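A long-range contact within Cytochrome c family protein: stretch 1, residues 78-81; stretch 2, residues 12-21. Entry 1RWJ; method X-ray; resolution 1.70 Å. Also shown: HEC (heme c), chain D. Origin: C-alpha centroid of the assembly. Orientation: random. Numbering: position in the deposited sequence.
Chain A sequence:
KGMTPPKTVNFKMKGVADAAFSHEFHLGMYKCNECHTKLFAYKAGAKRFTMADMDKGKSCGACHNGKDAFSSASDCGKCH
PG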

# COMPACT_ATOMS: atom_id res chain seq x y z
N LYS A 78 0.16 -10.95 5.28
CA LYS A 78 0.03 -9.70 6.01
C LYS A 78 -0.73 -8.65 5.22
O LYS A 78 -1.52 -7.88 5.78
CB LYS A 78 1.41 -9.14 6.38
CG LYS A 78 2.12 -9.90 7.50
CD LYS A 78 3.39 -9.17 7.92
CE LYS A 78 4.10 -9.88 9.05
NZ LYS A 78 5.32 -9.14 9.48
N CYS A 79 -0.52 -8.61 3.91
CA CYS A 79 -1.19 -7.63 3.06
C CYS A 79 -2.34 -8.24 2.26
O CYS A 79 -3.22 -7.52 1.79
CB CYS A 79 -0.19 -6.99 2.10
SG CYS A 79 1.24 -6.19 2.89
N HIS A 80 -2.32 -9.56 2.12
CA HIS A 80 -3.36 -10.29 1.39
C HIS A 80 -4.03 -11.21 2.42
O HIS A 80 -3.87 -12.43 2.36
CB HIS A 80 -2.74 -11.14 0.28
CG HIS A 80 -2.09 -10.35 -0.81
ND1 HIS A 80 -2.74 -9.90 -1.93
CD2 HIS A 80 -0.79 -9.97 -0.97
CE1 HIS A 80 -1.85 -9.28 -2.72
NE2 HIS A 80 -0.65 -9.29 -2.18
N PRO A 81 -4.80 -10.64 3.36
CA PRO A 81 -5.46 -11.45 4.39
C PRO A 81 -6.55 -12.39 3.87
O PRO A 81 -7.08 -12.14 2.77
CB PRO A 81 -6.02 -10.40 5.34
CG PRO A 81 -6.37 -9.28 4.40
CD PRO A 81 -5.16 -9.22 3.50
FE HEC D . 0.92 -8.61 -3.23
CHA HEC D . -0.71 -7.09 -5.79
CHB HEC D . 0.71 -11.61 -4.84
CHC HEC D . 3.03 -9.97 -0.88
CHD HEC D . 0.58 -5.78 -1.31
NA HEC D . 0.20 -9.20 -4.95
C1A HEC D . -0.34 -8.41 -5.96
C2A HEC D . -0.67 -9.22 -7.12
C3A HEC D . -0.42 -10.50 -6.79
C4A HEC D . 0.14 -10.50 -5.46
CMA HEC D . -0.68 -11.72 -7.68
CAA HEC D . -1.07 -8.68 -8.50
CBA HEC D . 0.10 -8.03 -9.23
CGA HEC D . 1.26 -8.99 -9.45
O1A HEC D . 1.06 -10.00 -10.15
O2A HEC D . 2.36 -8.73 -8.93
NB HEC D . 1.75 -10.37 -2.96
C1B HEC D . 1.47 -11.53 -3.66
C2B HEC D . 2.19 -12.65 -3.09
C3B HEC D . 2.94 -12.17 -2.06
C4B HEC D . 2.64 -10.75 -1.96
CMB HEC D . 2.06 -14.11 -3.52
CAB HEC D . 3.99 -12.90 -1.23
CBB HEC D . 5.17 -13.45 -2.02
NC HEC D . 1.69 -7.99 -1.51
C1C HEC D . 2.57 -8.67 -0.66
C2C HEC D . 2.93 -7.86 0.49
C3C HEC D . 2.23 -6.69 0.38
C4C HEC D . 1.47 -6.78 -0.86
CMC HEC D . 3.84 -8.28 1.64
CAC HEC D . 2.11 -5.57 1.42
CBC HEC D . 3.41 -4.87 1.81
ND HEC D . 0.02 -6.88 -3.45
C1D HEC D . -0.10 -5.85 -2.52
C2D HEC D . -0.91 -4.78 -3.07
C3D HEC D . -1.20 -5.11 -4.35
C4D HEC D . -0.62 -6.41 -4.59
CMD HEC D . -1.38 -3.54 -2.34
CAD HEC D . -1.97 -4.28 -5.37
CBD HEC D . -1.25 -3.04 -5.87
CGD HEC D . -2.05 -2.28 -6.92
O1D HEC D . -1.73 -1.10 -7.17
O2D HEC D . -2.99 -2.87 -7.49
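Stretch 2, residues 12-21: KMKGVADAAF

Stretch 2 lies along the chain's C-terminal heme-binding segment as a mostly extended loop, broken at Gly15 (phi/psi 95/-75), that passes into a strand beginning at Ala19 and continuing past Phe21. Glycine suits that break, since at these angles a CB would be jammed against the carbonyl O of Lys14. The two segments run in broadly opposite senses, so that Cys79 meets Ala20 while Pro81 meets Ala17. The backbones come nearest at His80 and Ala19, whose CA atoms lie 4.3 Å apart, and together the stretches bury 330 Å² of surface.

The CA-to-CB bond of Lys78 points away from stretch 2, and its extended side chain, with chi1 in m and the remaining torsions in t, makes no contact with it, as suits a charged, exposed residue. Its backbone still takes part: a water donates to Lys78 O at 2.7 Å and to Ala20 O at 3.2 Å, linking the two main chains.

Cys79 serves the heme with its side chain and stretch 2 with its carbonyl. Its SG is bonded to HEC CAC at 1.8 Å, a thioether linkage of the kind that characterises c-type hemes. Its O accepts a hydrogen bond from Ala20 N at 2.8 Å and also receives a CA-H...O contact from Ala19 CA at 3.0 Å, so the start of the strand is held by main-chain atoms.

His80 is the centre of the contact. Its NE2 binds HEC FE at 2.0 Å, while through its other nitrogen, ND1, it donates a hydrogen bond to Ala17 O at 2.8 Å. An imidazole suits this place because it can coordinate a metal through one nitrogen and donate through the other, and the bond to Ala17 helps fix the orientation of the ring. Small apolar groups enclose its faces: Ala19 CB lies 4.1 Å from the ring centroid over one face, and Val16 CG2 lies 4.2 Å from the centroid over the opposite face. The short side chain of Ala19 also fits against the heme, with CB 3.5 Å from HEC C2D, and the branched Val16 reaches both groups, its CG1 lying 3.8 Å from HEC CMA. Met13 approaches the ring edge, with SD 3.7 Å from His80 CE1.

Pro81 closes the chain's contact at a more exposed margin. Its ring, whose nitrogen carries no hydrogen to donate, rests lightly on the strand, with CD 4.3 Å from Ala20 CB. A second water donates to Pro81 O at 2.5 Å and to Asp18 O at 2.6 Å, joining two carbonyls that could not bond to each other directly.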

# COMPACT_ATOMS: atom_id res chain seq x y z
N LYS A 12 -8.53 -5.25 -5.51
CA LYS A 12 -9.08 -6.48 -6.11
C LYS A 12 -8.13 -7.11 -7.13
O LYS A 12 -7.48 -6.41 -7.90
CB LYS A 12 -10.42 -6.17 -6.79
CG LYS A 12 -11.49 -5.63 -5.86
N MET A 13 -8.08 -8.44 -7.13
CA MET A 13 -7.22 -9.17 -8.05
C MET A 13 -7.60 -10.64 -8.11
O MET A 13 -8.17 -11.19 -7.17
CB MET A 13 -5.76 -9.02 -7.63
CG MET A 13 -5.54 -9.35 -6.17
SD MET A 13 -3.99 -8.68 -5.62
CE MET A 13 -4.40 -6.93 -5.53
N LYS A 14 -7.27 -11.29 -9.23
CA LYS A 14 -7.59 -12.70 -9.41
C LYS A 14 -6.50 -13.64 -8.91
O LYS A 14 -5.31 -13.34 -9.02
CB LYS A 14 -7.86 -12.99 -10.89
CG LYS A 14 -6.64 -12.84 -11.79
CD LYS A 14 -6.96 -13.27 -13.22
CE LYS A 14 -5.71 -13.29 -14.08
NZ LYS A 14 -6.00 -13.75 -15.47
N GLY A 15 -6.92 -14.78 -8.37
CA GLY A 15 -5.98 -15.76 -7.87
C GLY A 15 -5.71 -15.65 -6.38
O GLY A 15 -6.20 -16.45 -5.58
N VAL A 16 -4.93 -14.64 -6.02
CA VAL A 16 -4.57 -14.41 -4.62
C VAL A 16 -5.67 -13.60 -3.93
O VAL A 16 -6.46 -12.93 -4.59
CB VAL A 16 -3.23 -13.64 -4.52
CG1 VAL A 16 -3.40 -12.23 -5.08
CG2 VAL A 16 -2.76 -13.60 -3.08
N ALA A 17 -5.71 -13.67 -2.61
CA ALA A 17 -6.69 -12.93 -1.84
C ALA A 17 -6.43 -11.44 -2.06
O ALA A 17 -5.27 -11.03 -2.16
CB ALA A 17 -6.58 -13.27 -0.36
N ASP A 18 -7.49 -10.65 -2.14
CA ASP A 18 -7.32 -9.21 -2.35
C ASP A 18 -6.43 -8.60 -1.28
O ASP A 18 -6.38 -9.08 -0.15
CB ASP A 18 -8.68 -8.51 -2.35
CG ASP A 18 -9.64 -9.11 -3.36
OD1 ASP A 18 -9.19 -9.46 -4.47
OD2 ASP A 18 -10.84 -9.22 -3.04
N ALA A 19 -5.71 -7.55 -1.65
CA ALA A 19 -4.82 -6.87 -0.71
C ALA A 19 -5.60 -5.84 0.10
O ALA A 19 -6.69 -5.42 -0.30
CB ALA A 19 -3.69 -6.20 -1.46
N ALA A 20 -5.03 -5.45 1.23
CA ALA A 20 -5.66 -4.47 2.10
C ALA A 20 -4.63 -3.54 2.71
O ALA A 20 -3.56 -3.98 3.15
CB ALA A 20 -6.45 -5.17 3.20
N PHE A 21 -4.95 -2.25 2.73
CA PHE A 21 -4.08 -1.23 3.29
C PHE A 21 -4.86 -0.49 4.37
O PHE A 21 -5.97 -0.03 4.12
CB PHE A 21 -3.64 -0.24 2.22
CG PHE A 21 -2.95 0.97 2.78
CD1 PHE A 21 -1.63 0.91 3.18
CD2 PHE A 21 -3.65 2.17 2.95
CE1 PHE A 21 -1.00 2.01 3.75
CE2 PHE A 21 -3.03 3.27 3.52
CZ PHE A 21 -1.70 3.19 3.93
O HOH W 1 -8.10 -10.25 1.40
O HOH W 2 -3.59 -6.19 5.47